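Local coordinates for polycyclic ketone monooxygenase (Myceliophthora thermophila, PDB 5MQ6), which uses FAD and NADPH to insert one oxygen atom beside the carbonyl of ketones, especially polycyclic ones, giving esters or lactones with high enantioselectivity, at residues A57-P60 with W61-H64; T121-W124 with N125-P128; D133-S136 with Y137-M140; L160-H163 with A164-A168; R249-Y252 with D253-G256. One frame throughout, in Å; residues are numbered along the deposited sequence.

Contact 1 of 5, residues A57-P60 with W61-H64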
# COMPACT_ATOMS: atom_id res chain seq x y z
N ALA A 57 -12.34 8.13 -11.77
CA ALA A 57 -11.06 7.54 -11.65
C ALA A 57 -9.95 8.29 -12.43
O ALA A 57 -8.77 7.95 -12.29
CB ALA A 57 -11.17 6.06 -12.01
N GLU A 58 -10.29 9.31 -13.22
CA GLU A 58 -9.30 9.93 -14.07
C GLU A 58 -8.41 10.81 -13.29
O GLU A 58 -8.75 11.27 -12.21
CB GLU A 58 -9.94 10.75 -15.24
CG GLU A 58 -10.72 9.87 -16.25
CD GLU A 58 -9.84 8.85 -17.04
OE1 GLU A 58 -8.79 9.25 -17.64
OE2 GLU A 58 -10.22 7.64 -17.10
N ASP A 59 -7.26 11.12 -13.88
CA ASP A 59 -6.18 11.90 -13.25
C ASP A 59 -6.56 13.36 -13.29
O ASP A 59 -6.59 13.90 -14.35
CB ASP A 59 -4.94 11.70 -14.06
CG ASP A 59 -3.71 12.38 -13.48
OD1 ASP A 59 -3.83 13.32 -12.65
OD2 ASP A 59 -2.59 11.95 -13.87
N PRO A 60 -6.79 13.99 -12.12
CA PRO A 60 -7.11 15.40 -12.13
C PRO A 60 -5.99 16.31 -12.32
O PRO A 60 -6.22 17.51 -12.42
CB PRO A 60 -7.58 15.68 -10.67
CG PRO A 60 -7.64 14.39 -9.97
CD PRO A 60 -6.80 13.43 -10.75
N TRP A 61 -4.76 15.84 -12.17
CA TRP A 61 -3.67 16.74 -12.03
C TRP A 61 -2.84 16.86 -13.30
O TRP A 61 -1.98 17.73 -13.41
CB TRP A 61 -2.73 16.20 -10.96
CG TRP A 61 -3.44 15.63 -9.81
CD1 TRP A 61 -3.43 14.32 -9.37
CD2 TRP A 61 -4.34 16.34 -8.95
NE1 TRP A 61 -4.25 14.19 -8.26
CE2 TRP A 61 -4.81 15.41 -7.98
CE3 TRP A 61 -4.75 17.68 -8.86
CZ2 TRP A 61 -5.73 15.77 -6.98
CZ3 TRP A 61 -5.65 18.04 -7.84
CH2 TRP A 61 -6.13 17.08 -6.92
N VAL A 62 -3.03 15.95 -14.23
CA VAL A 62 -2.11 15.91 -15.41
C VAL A 62 -2.27 17.11 -16.36
O VAL A 62 -3.34 17.52 -16.65
CB VAL A 62 -2.23 14.55 -16.15
CG1 VAL A 62 -3.64 14.27 -16.65
CG2 VAL A 62 -1.18 14.43 -17.24
N ASP A 63 -1.16 17.69 -16.77
CA ASP A 63 -1.14 18.71 -17.76
C ASP A 63 -0.92 18.08 -19.16
O ASP A 63 0.22 17.91 -19.59
CB ASP A 63 -0.03 19.64 -17.40
CG ASP A 63 0.06 20.82 -18.31
OD1 ASP A 63 -0.70 20.88 -19.35
OD2 ASP A 63 0.94 21.68 -18.00
N HIS A 64 -2.00 17.77 -19.84
CA HIS A 64 -1.95 17.10 -21.12
C HIS A 64 -1.24 17.91 -22.21
O HIS A 64 -0.50 17.37 -22.99
CB HIS A 64 -3.34 16.76 -21.58
CG HIS A 64 -4.02 15.69 -20.79
ND1 HIS A 64 -3.64 14.36 -20.81
CD2 HIS A 64 -5.11 15.75 -20.00
CE1 HIS A 64 -4.43 13.65 -20.05
NE2 HIS A 64 -5.34 14.46 -19.55

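Contact 2 of 5, residues T121-W124 with N125-P128. With FAD (flavin-adenine dinucleotide), chain B.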
# COMPACT_ATOMS: atom_id res chain seq x y z
N THR A 121 1.48 6.96 -5.49
CA THR A 121 0.66 7.41 -4.39
C THR A 121 0.59 8.95 -4.19
O THR A 121 -0.50 9.50 -4.02
CB THR A 121 1.17 6.77 -3.08
OG1 THR A 121 1.07 5.33 -3.16
CG2 THR A 121 0.36 7.24 -1.87
N TRP A 122 1.78 9.57 -4.17
CA TRP A 122 1.94 11.01 -3.91
C TRP A 122 1.62 11.92 -5.14
O TRP A 122 1.56 13.15 -4.99
CB TRP A 122 3.35 11.32 -3.30
CG TRP A 122 3.57 10.38 -2.14
CD1 TRP A 122 4.44 9.38 -2.07
CD2 TRP A 122 2.76 10.30 -0.96
NE1 TRP A 122 4.25 8.65 -0.89
CE2 TRP A 122 3.23 9.20 -0.20
CE3 TRP A 122 1.68 11.03 -0.48
CZ2 TRP A 122 2.67 8.83 1.01
CZ3 TRP A 122 1.14 10.68 0.75
CH2 TRP A 122 1.63 9.57 1.48
N TRP A 123 1.52 11.29 -6.32
CA TRP A 123 1.00 11.95 -7.52
C TRP A 123 -0.54 11.96 -7.41
O TRP A 123 -1.14 12.97 -7.58
CB TRP A 123 1.39 11.22 -8.84
CG TRP A 123 0.70 11.81 -9.97
CD1 TRP A 123 -0.54 11.47 -10.44
CD2 TRP A 123 1.12 12.96 -10.74
NE1 TRP A 123 -0.91 12.35 -11.44
CE2 TRP A 123 0.06 13.29 -11.63
CE3 TRP A 123 2.23 13.77 -10.73
CZ2 TRP A 123 0.15 14.32 -12.59
CZ3 TRP A 123 2.34 14.81 -11.69
CH2 TRP A 123 1.27 15.08 -12.58
N TRP A 124 -1.14 10.81 -7.18
CA TRP A 124 -2.59 10.69 -7.24
C TRP A 124 -3.36 11.34 -6.08
O TRP A 124 -4.32 12.04 -6.29
CB TRP A 124 -2.96 9.25 -7.32
CG TRP A 124 -2.51 8.48 -8.52
CD1 TRP A 124 -1.55 7.54 -8.56
CD2 TRP A 124 -3.14 8.44 -9.83
NE1 TRP A 124 -1.47 6.98 -9.80
CE2 TRP A 124 -2.45 7.50 -10.59
CE3 TRP A 124 -4.18 9.12 -10.41
CZ2 TRP A 124 -2.75 7.25 -11.92
CZ3 TRP A 124 -4.50 8.85 -11.75
CH2 TRP A 124 -3.79 7.91 -12.47
N ASN A 125 -2.88 11.13 -4.87
CA ASN A 125 -3.54 11.55 -3.66
C ASN A 125 -3.01 12.88 -3.31
O ASN A 125 -1.78 13.07 -3.04
CB ASN A 125 -3.30 10.54 -2.53
CG ASN A 125 -3.79 9.15 -2.89
OD1 ASN A 125 -4.95 8.89 -2.82
ND2 ASN A 125 -2.89 8.26 -3.30
N ARG A 126 -3.90 13.87 -3.34
CA ARG A 126 -3.51 15.21 -2.90
C ARG A 126 -4.65 15.86 -2.12
O ARG A 126 -4.81 17.08 -2.13
CB ARG A 126 -3.11 16.06 -4.14
CG ARG A 126 -2.28 15.37 -5.22
CD ARG A 126 -1.76 16.42 -6.17
NE ARG A 126 -1.13 15.76 -7.31
CZ ARG A 126 -0.36 16.36 -8.22
NH1 ARG A 126 -0.14 17.65 -8.17
NH2 ARG A 126 0.16 15.66 -9.25
N TYR A 127 -5.43 15.04 -1.42
CA TYR A 127 -6.63 15.49 -0.74
C TYR A 127 -6.20 16.39 0.43
O TYR A 127 -5.04 16.38 0.79
CB TYR A 127 -7.50 14.30 -0.34
CG TYR A 127 -6.84 13.33 0.61
CD1 TYR A 127 -6.65 13.68 1.95
CD2 TYR A 127 -6.41 12.08 0.19
CE1 TYR A 127 -6.09 12.81 2.87
CE2 TYR A 127 -5.85 11.20 1.10
CZ TYR A 127 -5.68 11.60 2.46
OH TYR A 127 -5.13 10.80 3.38
N PRO A 128 -7.12 17.22 0.98
CA PRO A 128 -6.76 18.15 2.07
C PRO A 128 -6.36 17.42 3.34
O PRO A 128 -7.03 16.47 3.75
CB PRO A 128 -8.08 18.94 2.32
CG PRO A 128 -8.90 18.65 1.08
CD PRO A 128 -8.55 17.27 0.67
PA FAD B . 2.77 3.37 -5.93
O1A FAD B . 1.37 2.85 -5.82
O2A FAD B . 3.21 4.60 -5.17
O5B FAD B . 3.06 3.64 -7.49
C5B FAD B . 2.74 2.68 -8.44
C4B FAD B . 2.27 3.39 -9.69
O4B FAD B . 2.16 2.38 -10.71
C3B FAD B . 0.90 4.07 -9.59
O3B FAD B . 0.96 5.34 -10.19
C2B FAD B . -0.00 3.17 -10.38
O2B FAD B . -1.08 3.86 -10.97
C1B FAD B . 0.96 2.61 -11.41
N9A FAD B . 0.48 1.39 -12.01
C8A FAD B . 0.06 0.26 -11.36
N7A FAD B . -0.33 -0.62 -12.28
C5A FAD B . -0.20 -0.10 -13.51
C6A FAD B . -0.43 -0.60 -14.88
N6A FAD B . -0.92 -1.78 -15.20
N1A FAD B . -0.07 0.25 -15.81
C2A FAD B . 0.42 1.48 -15.56
N3A FAD B . 0.66 2.03 -14.39
C4A FAD B . 0.32 1.24 -13.32
N1 FAD B . 2.89 3.59 3.20
C2 FAD B . 3.80 3.82 4.20
O2 FAD B . 4.70 3.02 4.42
N3 FAD B . 3.72 4.92 4.96
C4 FAD B . 2.74 5.82 4.74
O4 FAD B . 2.72 6.81 5.46
C4X FAD B . 1.71 5.67 3.69
N5 FAD B . 0.68 6.55 3.46
C5X FAD B . -0.19 6.27 2.46
C6 FAD B . -1.32 7.18 2.18
C7 FAD B . -2.21 6.78 1.07
C7M FAD B . -3.39 7.65 0.70
C8 FAD B . -2.02 5.53 0.29
C8M FAD B . -2.93 5.11 -0.87
C9 FAD B . -0.96 4.70 0.58
C9A FAD B . -0.05 5.02 1.63
N10 FAD B . 1.00 4.11 1.90
C10 FAD B . 1.90 4.44 2.91
C1' FAD B . 1.24 2.90 1.08
C2' FAD B . 1.97 3.41 -0.23
O2' FAD B . 1.28 2.91 -1.38
C3' FAD B . 3.50 3.07 -0.30
O3' FAD B . 4.17 3.66 0.82
C4' FAD B . 4.30 3.62 -1.51
O4' FAD B . 3.96 5.02 -1.91
C5' FAD B . 4.16 2.66 -2.71
O5' FAD B . 5.23 2.99 -3.65
P FAD B . 5.17 2.11 -5.01
O1P FAD B . 6.03 2.93 -6.04
O2P FAD B . 5.48 0.67 -4.59
O3P FAD B . 3.58 2.07 -5.43
O HOH W 1 0.51 14.40 -2.79
O HOH W 2 -6.43 12.97 -4.53

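Contact 3 of 5, residues D133-S136 with Y137-M140. With FAD (flavin-adenine dinucleotide), chain B.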
# COMPACT_ATOMS: atom_id res chain seq x y z
N ASP A 133 1.92 8.56 7.26
CA ASP A 133 1.64 8.11 8.63
C ASP A 133 2.86 7.54 9.32
O ASP A 133 2.84 7.39 10.54
CB ASP A 133 0.40 7.16 8.68
CG ASP A 133 0.58 5.84 7.82
OD1 ASP A 133 1.75 5.59 7.35
OD2 ASP A 133 -0.43 5.02 7.64
N VAL A 134 3.96 7.32 8.57
CA VAL A 134 5.21 6.93 9.14
C VAL A 134 6.08 8.21 9.20
O VAL A 134 6.03 9.04 8.26
CB VAL A 134 5.87 5.88 8.27
CG1 VAL A 134 7.30 5.60 8.65
CG2 VAL A 134 5.04 4.63 8.40
N GLU A 135 6.87 8.34 10.25
CA GLU A 135 7.89 9.43 10.30
C GLU A 135 8.58 9.68 8.94
O GLU A 135 9.18 8.77 8.37
CB GLU A 135 8.96 9.08 11.33
CG GLU A 135 9.99 10.18 11.65
CD GLU A 135 11.17 9.67 12.37
OE1 GLU A 135 11.92 8.87 11.71
OE2 GLU A 135 11.39 10.10 13.59
N SER A 136 8.60 10.94 8.54
CA SER A 136 9.27 11.41 7.33
C SER A 136 10.72 10.94 7.20
O SER A 136 11.15 10.51 6.08
CB SER A 136 9.15 12.93 7.27
OG SER A 136 10.06 13.50 8.16
N TYR A 137 11.48 11.00 8.31
CA TYR A 137 12.91 10.64 8.30
C TYR A 137 13.11 9.14 8.02
O TYR A 137 14.15 8.72 7.55
CB TYR A 137 13.70 11.10 9.59
CG TYR A 137 13.20 12.45 10.21
CD1 TYR A 137 13.18 13.62 9.44
CD2 TYR A 137 12.68 12.50 11.48
CE1 TYR A 137 12.64 14.80 9.93
CE2 TYR A 137 12.15 13.65 12.00
CZ TYR A 137 12.15 14.82 11.25
OH TYR A 137 11.64 15.97 11.76
N SER A 138 12.11 8.34 8.34
CA SER A 138 12.12 6.90 8.12
C SER A 138 11.51 6.49 6.80
O SER A 138 11.92 5.48 6.23
CB SER A 138 11.40 6.24 9.32
OG SER A 138 12.30 6.38 10.49
N TYR A 139 10.59 7.31 6.30
CA TYR A 139 9.77 6.98 5.14
C TYR A 139 10.31 7.52 3.82
O TYR A 139 10.40 6.78 2.85
CB TYR A 139 8.34 7.45 5.34
CG TYR A 139 7.50 7.13 4.13
CD1 TYR A 139 7.11 5.83 3.87
CD2 TYR A 139 7.07 8.13 3.29
CE1 TYR A 139 6.33 5.53 2.74
CE2 TYR A 139 6.33 7.89 2.17
CZ TYR A 139 5.97 6.58 1.87
OH TYR A 139 5.22 6.34 0.74
N MET A 140 10.66 8.81 3.77
CA MET A 140 11.12 9.40 2.51
C MET A 140 12.41 8.71 2.04
O MET A 140 13.35 8.58 2.78
CB MET A 140 11.27 10.89 2.64
CG MET A 140 9.97 11.54 3.17
SD MET A 140 10.07 13.34 3.32
CE MET A 140 10.14 13.87 1.61
PA FAD B . 2.77 3.37 -5.93
O1A FAD B . 1.37 2.85 -5.82
O2A FAD B . 3.21 4.60 -5.17
O5B FAD B . 3.06 3.64 -7.49
C5B FAD B . 2.74 2.68 -8.44
C4B FAD B . 2.27 3.39 -9.69
O4B FAD B . 2.16 2.38 -10.71
C3B FAD B . 0.90 4.07 -9.59
O3B FAD B . 0.96 5.34 -10.19
C2B FAD B . -0.00 3.17 -10.38
O2B FAD B . -1.08 3.86 -10.97
C1B FAD B . 0.96 2.61 -11.41
N9A FAD B . 0.48 1.39 -12.01
C8A FAD B . 0.06 0.26 -11.36
N7A FAD B . -0.33 -0.62 -12.28
C5A FAD B . -0.20 -0.10 -13.51
C6A FAD B . -0.43 -0.60 -14.88
N6A FAD B . -0.92 -1.78 -15.20
N1A FAD B . -0.07 0.25 -15.81
C2A FAD B . 0.42 1.48 -15.56
N3A FAD B . 0.66 2.03 -14.39
C4A FAD B . 0.32 1.24 -13.32
N1 FAD B . 2.89 3.59 3.20
C2 FAD B . 3.80 3.82 4.20
O2 FAD B . 4.70 3.02 4.42
N3 FAD B . 3.72 4.92 4.96
C4 FAD B . 2.74 5.82 4.74
O4 FAD B . 2.72 6.81 5.46
C4X FAD B . 1.71 5.67 3.69
N5 FAD B . 0.68 6.55 3.46
C5X FAD B . -0.19 6.27 2.46
C6 FAD B . -1.32 7.18 2.18
C7 FAD B . -2.21 6.78 1.07
C7M FAD B . -3.39 7.65 0.70
C8 FAD B . -2.02 5.53 0.29
C8M FAD B . -2.93 5.11 -0.87
C9 FAD B . -0.96 4.70 0.58
C9A FAD B . -0.05 5.02 1.63
N10 FAD B . 1.00 4.11 1.90
C10 FAD B . 1.90 4.44 2.91
C1' FAD B . 1.24 2.90 1.08
C2' FAD B . 1.97 3.41 -0.23
O2' FAD B . 1.28 2.91 -1.38
C3' FAD B . 3.50 3.07 -0.30
O3' FAD B . 4.17 3.66 0.82
C4' FAD B . 4.30 3.62 -1.51
O4' FAD B . 3.96 5.02 -1.91
C5' FAD B . 4.16 2.66 -2.71
O5' FAD B . 5.23 2.99 -3.65
P FAD B . 5.17 2.11 -5.01
O1P FAD B . 6.03 2.93 -6.04
O2P FAD B . 5.48 0.67 -4.59
O3P FAD B . 3.58 2.07 -5.43

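Contact 4 of 5, residues L160-H163 with A164-A168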
# COMPACT_ATOMS: atom_id res chain seq x y z
N LEU A 160 5.98 15.39 -0.24
CA LEU A 160 6.21 14.04 -0.69
C LEU A 160 6.33 13.93 -2.18
O LEU A 160 7.21 13.23 -2.71
CB LEU A 160 5.17 13.03 -0.17
CG LEU A 160 5.37 12.84 1.33
CD1 LEU A 160 4.15 12.27 1.99
CD2 LEU A 160 6.55 12.06 1.66
N LEU A 161 5.43 14.62 -2.84
CA LEU A 161 5.47 14.71 -4.28
C LEU A 161 6.74 15.46 -4.80
O LEU A 161 7.46 14.99 -5.74
CB LEU A 161 4.17 15.32 -4.76
CG LEU A 161 4.04 15.62 -6.24
CD1 LEU A 161 4.09 14.30 -6.99
CD2 LEU A 161 2.65 16.22 -6.54
N GLU A 162 7.06 16.57 -4.15
CA GLU A 162 8.22 17.31 -4.53
C GLU A 162 9.51 16.43 -4.38
O GLU A 162 10.43 16.51 -5.19
CB GLU A 162 8.29 18.63 -3.75
CG GLU A 162 9.65 19.33 -3.75
CD GLU A 162 9.68 20.51 -2.76
OE1 GLU A 162 10.35 20.48 -1.70
OE2 GLU A 162 8.96 21.48 -3.01
N HIS A 163 9.55 15.57 -3.37
CA HIS A 163 10.70 14.72 -3.17
C HIS A 163 10.87 13.68 -4.30
O HIS A 163 12.02 13.41 -4.71
CB HIS A 163 10.67 14.06 -1.85
CG HIS A 163 11.90 13.29 -1.54
ND1 HIS A 163 13.15 13.88 -1.39
CD2 HIS A 163 12.08 11.98 -1.25
CE1 HIS A 163 14.04 12.98 -1.04
NE2 HIS A 163 13.41 11.82 -0.92
N ALA A 164 9.75 13.12 -4.74
CA ALA A 164 9.72 12.28 -5.93
C ALA A 164 10.36 13.01 -7.14
O ALA A 164 11.21 12.45 -7.85
CB ALA A 164 8.24 11.93 -6.23
N TYR A 165 9.96 14.26 -7.33
CA TYR A 165 10.58 15.14 -8.36
C TYR A 165 12.02 15.42 -8.09
O TYR A 165 12.82 15.41 -9.02
CB TYR A 165 9.76 16.43 -8.61
CG TYR A 165 8.72 16.06 -9.57
CD1 TYR A 165 7.62 15.27 -9.21
CD2 TYR A 165 8.85 16.43 -10.94
CE1 TYR A 165 6.62 14.89 -10.14
CE2 TYR A 165 7.85 16.06 -11.88
CZ TYR A 165 6.78 15.27 -11.47
OH TYR A 165 5.92 14.81 -12.43
N ARG A 166 12.37 15.59 -6.82
CA ARG A 166 13.76 15.78 -6.46
C ARG A 166 14.60 14.57 -6.89
O ARG A 166 15.76 14.69 -7.38
CB ARG A 166 13.91 16.05 -4.97
CG ARG A 166 15.34 16.06 -4.46
CD ARG A 166 15.46 16.50 -2.99
NE ARG A 166 14.79 17.77 -2.78
CZ ARG A 166 13.57 17.99 -2.29
NH1 ARG A 166 12.80 17.01 -1.81
NH2 ARG A 166 13.12 19.25 -2.30
N ILE A 167 14.06 13.38 -6.65
CA ILE A 167 14.81 12.16 -6.99
C ILE A 167 14.92 12.08 -8.52
O ILE A 167 16.00 11.84 -9.04
CB ILE A 167 14.16 10.89 -6.42
CG1 ILE A 167 14.32 10.93 -4.89
CG2 ILE A 167 14.85 9.60 -6.94
CD1 ILE A 167 13.35 10.08 -4.14
N ALA A 168 13.81 12.25 -9.21
CA ALA A 168 13.87 12.12 -10.67
C ALA A 168 14.83 13.11 -11.30
O ALA A 168 15.53 12.78 -12.30
CB ALA A 168 12.48 12.30 -11.24
O HOH W 3 10.33 17.93 -0.77

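Contact 5 of 5, residues R249-Y252 with D253-G256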
# COMPACT_ATOMS: atom_id res chain seq x y z
N ARG A 249 -8.97 10.75 -5.98
CA ARG A 249 -9.05 11.68 -7.13
C ARG A 249 -9.81 12.99 -6.73
O ARG A 249 -10.94 13.28 -7.26
CB ARG A 249 -9.69 10.96 -8.33
CG ARG A 249 -9.11 9.58 -8.64
CD ARG A 249 -7.78 9.66 -9.44
NE ARG A 249 -7.29 8.28 -9.82
CZ ARG A 249 -6.57 7.47 -9.06
NH1 ARG A 249 -6.24 7.80 -7.85
NH2 ARG A 249 -6.17 6.27 -9.53
N TRP A 250 -9.18 13.77 -5.82
CA TRP A 250 -9.87 14.90 -5.20
C TRP A 250 -10.28 16.00 -6.20
O TRP A 250 -9.47 16.45 -6.99
CB TRP A 250 -9.02 15.54 -4.19
CG TRP A 250 -9.78 16.51 -3.27
CD1 TRP A 250 -9.83 17.86 -3.38
CD2 TRP A 250 -10.54 16.17 -2.09
NE1 TRP A 250 -10.55 18.39 -2.37
CE2 TRP A 250 -11.02 17.38 -1.56
CE3 TRP A 250 -10.85 14.96 -1.44
CZ2 TRP A 250 -11.80 17.44 -0.40
CZ3 TRP A 250 -11.58 14.98 -0.29
CH2 TRP A 250 -12.07 16.22 0.23
N ASN A 251 -11.49 16.49 -6.04
CA ASN A 251 -12.07 17.54 -6.93
C ASN A 251 -12.11 18.90 -6.24
O ASN A 251 -13.10 19.28 -5.58
CB ASN A 251 -13.43 17.15 -7.40
CG ASN A 251 -13.92 18.02 -8.53
OD1 ASN A 251 -13.46 19.17 -8.73
ND2 ASN A 251 -14.84 17.48 -9.30
N TYR A 252 -11.02 19.62 -6.45
CA TYR A 252 -10.85 20.94 -5.94
C TYR A 252 -11.75 22.00 -6.57
O TYR A 252 -11.87 23.13 -6.00
CB TYR A 252 -9.39 21.34 -5.98
CG TYR A 252 -8.57 20.76 -4.80
CD1 TYR A 252 -8.81 21.17 -3.50
CD2 TYR A 252 -7.57 19.81 -5.01
CE1 TYR A 252 -8.08 20.68 -2.44
CE2 TYR A 252 -6.81 19.31 -3.96
CZ TYR A 252 -7.10 19.74 -2.67
OH TYR A 252 -6.41 19.28 -1.63
N ASP A 253 -12.38 21.67 -7.71
CA ASP A 253 -13.28 22.62 -8.37
C ASP A 253 -14.55 22.61 -7.56
O ASP A 253 -15.12 23.64 -7.39
CB ASP A 253 -13.57 22.29 -9.86
CG ASP A 253 -12.35 22.54 -10.80
OD1 ASP A 253 -11.45 23.41 -10.56
OD2 ASP A 253 -12.28 21.83 -11.82
N VAL A 254 -14.93 21.47 -7.01
CA VAL A 254 -16.12 21.35 -6.16
C VAL A 254 -15.89 21.95 -4.77
O VAL A 254 -16.75 22.56 -4.17
CB VAL A 254 -16.51 19.88 -6.03
CG1 VAL A 254 -17.61 19.69 -4.99
CG2 VAL A 254 -16.97 19.36 -7.39
N THR A 255 -14.68 21.80 -4.30
CA THR A 255 -14.37 21.93 -2.93
C THR A 255 -13.86 23.37 -2.65
O THR A 255 -14.04 23.96 -1.53
CB THR A 255 -13.30 20.82 -2.68
OG1 THR A 255 -13.92 19.69 -2.04
CG2 THR A 255 -12.23 21.29 -2.00
N GLY A 256 -13.22 23.94 -3.67
CA GLY A 256 -12.35 25.10 -3.48
C GLY A 256 -11.05 24.61 -2.91
O GLY A 256 -10.91 23.45 -2.53

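Contact 1 of 5, residues A57-P60 with W61-H64
Asp59 to Val62 form a tight turn, with Pro60 and Trp61 at its corners in the phi and psi of a type I turn. It lies in the loop between helix 51-54 and helix 64-68. The side chain of Asp59 closes it. With CG anti to the backbone N (chi1 -177°), the carboxylate reaches forward over the turn. Its OD1 accepts from Trp61 N at 2.7 Å, on the anti side and tilted out of the carboxylate plane. This is an Asx turn. A weaker bond comes from Val62 N to the same Asp59 OD1 at 3.2 Å. The other oxygen, Asp59 OD2, lies 3.5 Å from Val62 CB and accepts a hydrogen bond from Trp123 NE1. Trp61 keeps CG beside its own backbone N (chi1 -40°), which folds the indole back over Pro60. Pro60 CB sits 3.8 Å from the centroid of the Trp61 six-membered ring, a CH-pi contact over the face. Pro60 CG reaches Trp61 CE2 at 3.6 Å. The indole NE1 donates to Trp124 O, and Arg126 makes a cation-pi contact with the ring. With a serine in place of Trp61, Pro60 would probably lose its aromatic cover and Trp124 O this donor. One carboxylate thus does two jobs: OD1 fixes the turn and OD2 ties it to Trp123, a neighbour of the FAD-binding Trp124.

Contact 2 of 5, residues T121-W124 with N125-P128
Arg126 folds back on Trp123, three residues earlier. From CB, the first torsion sets CG beside the backbone N (chi1 -41°), and CG passes 3.6 Å from Trp123 O. CD, on an extended chain, lies 3.8 Å from Trp123 O. NE then donates to Trp123 O at 2.8 Å, almost straight and in the guanidinium plane. CZ lies 4.4 Å from the centroid of the Trp123 six-membered ring, a cation-pi contact over the face. The guanidinium stands nearly upright on the indole (planes 85° apart), so NH2 is the atom that meets the ring, 3.0 Å above its plane. NH2 also has a weak bond to Trp123 O.

Asn125, first past the helix, also turns back on a helix carbonyl. Its backbone N and its ND2 both donate to Thr121 O, ND2 at 2.8 Å on a lone pair in the carbonyl plane. Its OD1 hydrogen-bonds to Tyr478 OH. Waters bridge Trp122 O to Asn125 O and Trp124 O to Arg126 N.

The short helix 121-124 is part of the FAD site. Thr121 N binds phosphate oxygen O2A at 2.9 Å, Trp124 NE1 donates to O3B of the adenosine ribose, and Trp122 lies beside flavin N5.

Contact 3 of 5, residues D133-S136 with Y137-M140
Glu135 is the N-cap of helix 136-139, a single turn; Met140 is the first residue beyond it. Its carbonyl O accepts from both Tyr139 N (2.9 Å) and Ser138 N (3.0 Å). The first comes nearly along the C=O axis, the second from well above the carbonyl plane. Ser136 O accepts from Met140 N, closing the turn.

The Glu135 side chain runs out extended, and its OE1 accepts from Ser138 OG at 2.8 Å, on the anti side. Its CD also lies 3.3 Å from Tyr137 CD2, carboxylate and ring 57° apart. OE2 forms salt bridges with Lys153 and Arg332, which would be expected to balance this buried charge. Ser136 OG stands over one face of the Tyr137 ring and hydrogen-bonds to Ser152 O. Val134 CG1 packs on Tyr139 CB at 3.9 Å.

A first torsion of 179° sends the Tyr139 ring toward the cofactor. Flavin C4 lies over one face of the ring, toward its rim, and Tyr139 OH hydrogen-bonds with ribityl O3' at 2.9 Å. Asp133 N donates to flavin O4 at 2.6 Å. The helix start and the loop before it thus form part of the FAD-site wall at the flavin's pyrimidine end.

Contact 4 of 5, residues L160-H163 with A164-A168
His163 and Arg166 meet on one side of helix 157-170. The Arg166 chain bends at chi3 (-53°) and turns its guanidinium back along the helix. NH1 donates to His163 ND1 at 3.2 Å. NH1 lies in the imidazole plane and ND1 in the guanidinium plane, but the planes are turned 35° from each other. NH2 donates to Glu162 OE1 at 3.1 Å, an i to i+4 salt bridge on the helix. Here the carboxylate is met from above its plane, and the two flat groups stand 85° apart. A water bridges Arg166 NH1 and Glu162 OE1. Ile167 CG1 lies over one face of the His163 ring, and both side chains pack on helix 88-99. A leucine in place of Arg166 would probably leave Glu162 without its counter-charge and His163 ND1 without this donor. One helical turn apart, Leu161 and Tyr165 lie side by side, pointing the same way. His163 ND1 accepts while NE2 hydrogen-bonds to Pro141 O. That pattern is consistent with a neutral imidazole carrying its proton on NE2.

Contact 5 of 5, residues R249-Y252 with D253-G256
Asn251 is the N-cap of helix 252-255. A first torsion of -167° swings its amide away from the backbone N and carries OD1 forward over the first turn. OD1 accepts from Asp253 N at 2.9 Å and from Val254 N at 3.2 Å. The first donor is tilted a little from the carbonyl plane and the second is well above it. The other branch of the amide, ND2, touches Val254 CG2 at 3.4 Å.

Thr255 is turned off the staggered positions (chi1 -102°). It lies at the edge of the Trp250 indole, with CG2 3.4 Å from Trp250 NE1 and OG1 3.5 Å from Trp250 CZ2. Its CG2 also reaches Tyr252 CD1 at 3.7 Å, so this methyl fills the corner between two aromatic rings. Those rings meet as well: Trp250 CD1 stands 3.1 Å above the centre of the Tyr252 ring. At the edge of that ring, Tyr252 CD1 meets Gly256 O at 3.2 Å. Thr255 OG1 and Gly256 O are buried with no polar partner in the model. Gly256 leaves the helix with positive phi, readily adopted by glycine, which has no side chain.

Tyr252 OH hydrogen-bonds to Arg126 O. Asn251, Val254 and Thr255 rest on Phe245 of strand 244-246, and Val254 also touches strand 471-474. Trp250 touches that strand and helix 279-289, whose Thr280 binds NADPH, without itself contacting the nucleotide.

In the fold
The five contacts follow one another along the chain; none nest or cross. Contact 1 closes a turn before helix 64-68. Contact 2 closes the end of helix 121-124, and contact 3 opens helix 136-139. Contact 4 lies within helix 157-170, and contact 5 starts helix 252-255 after strand 244-246. Contact 2 is the hub and touches all the others. Trp122 NE1 hydrogen-bonds to Tyr139 OH, joining contacts 2 and 3 beside FAD. Leu160 and Leu161 pack helix 157-170 on contact 2. Arg249 NE hydrogen-bonds to Ala57 O, tying contact 5 to contact 1. Contact 5 joins this cluster to the five-stranded parallel sheet.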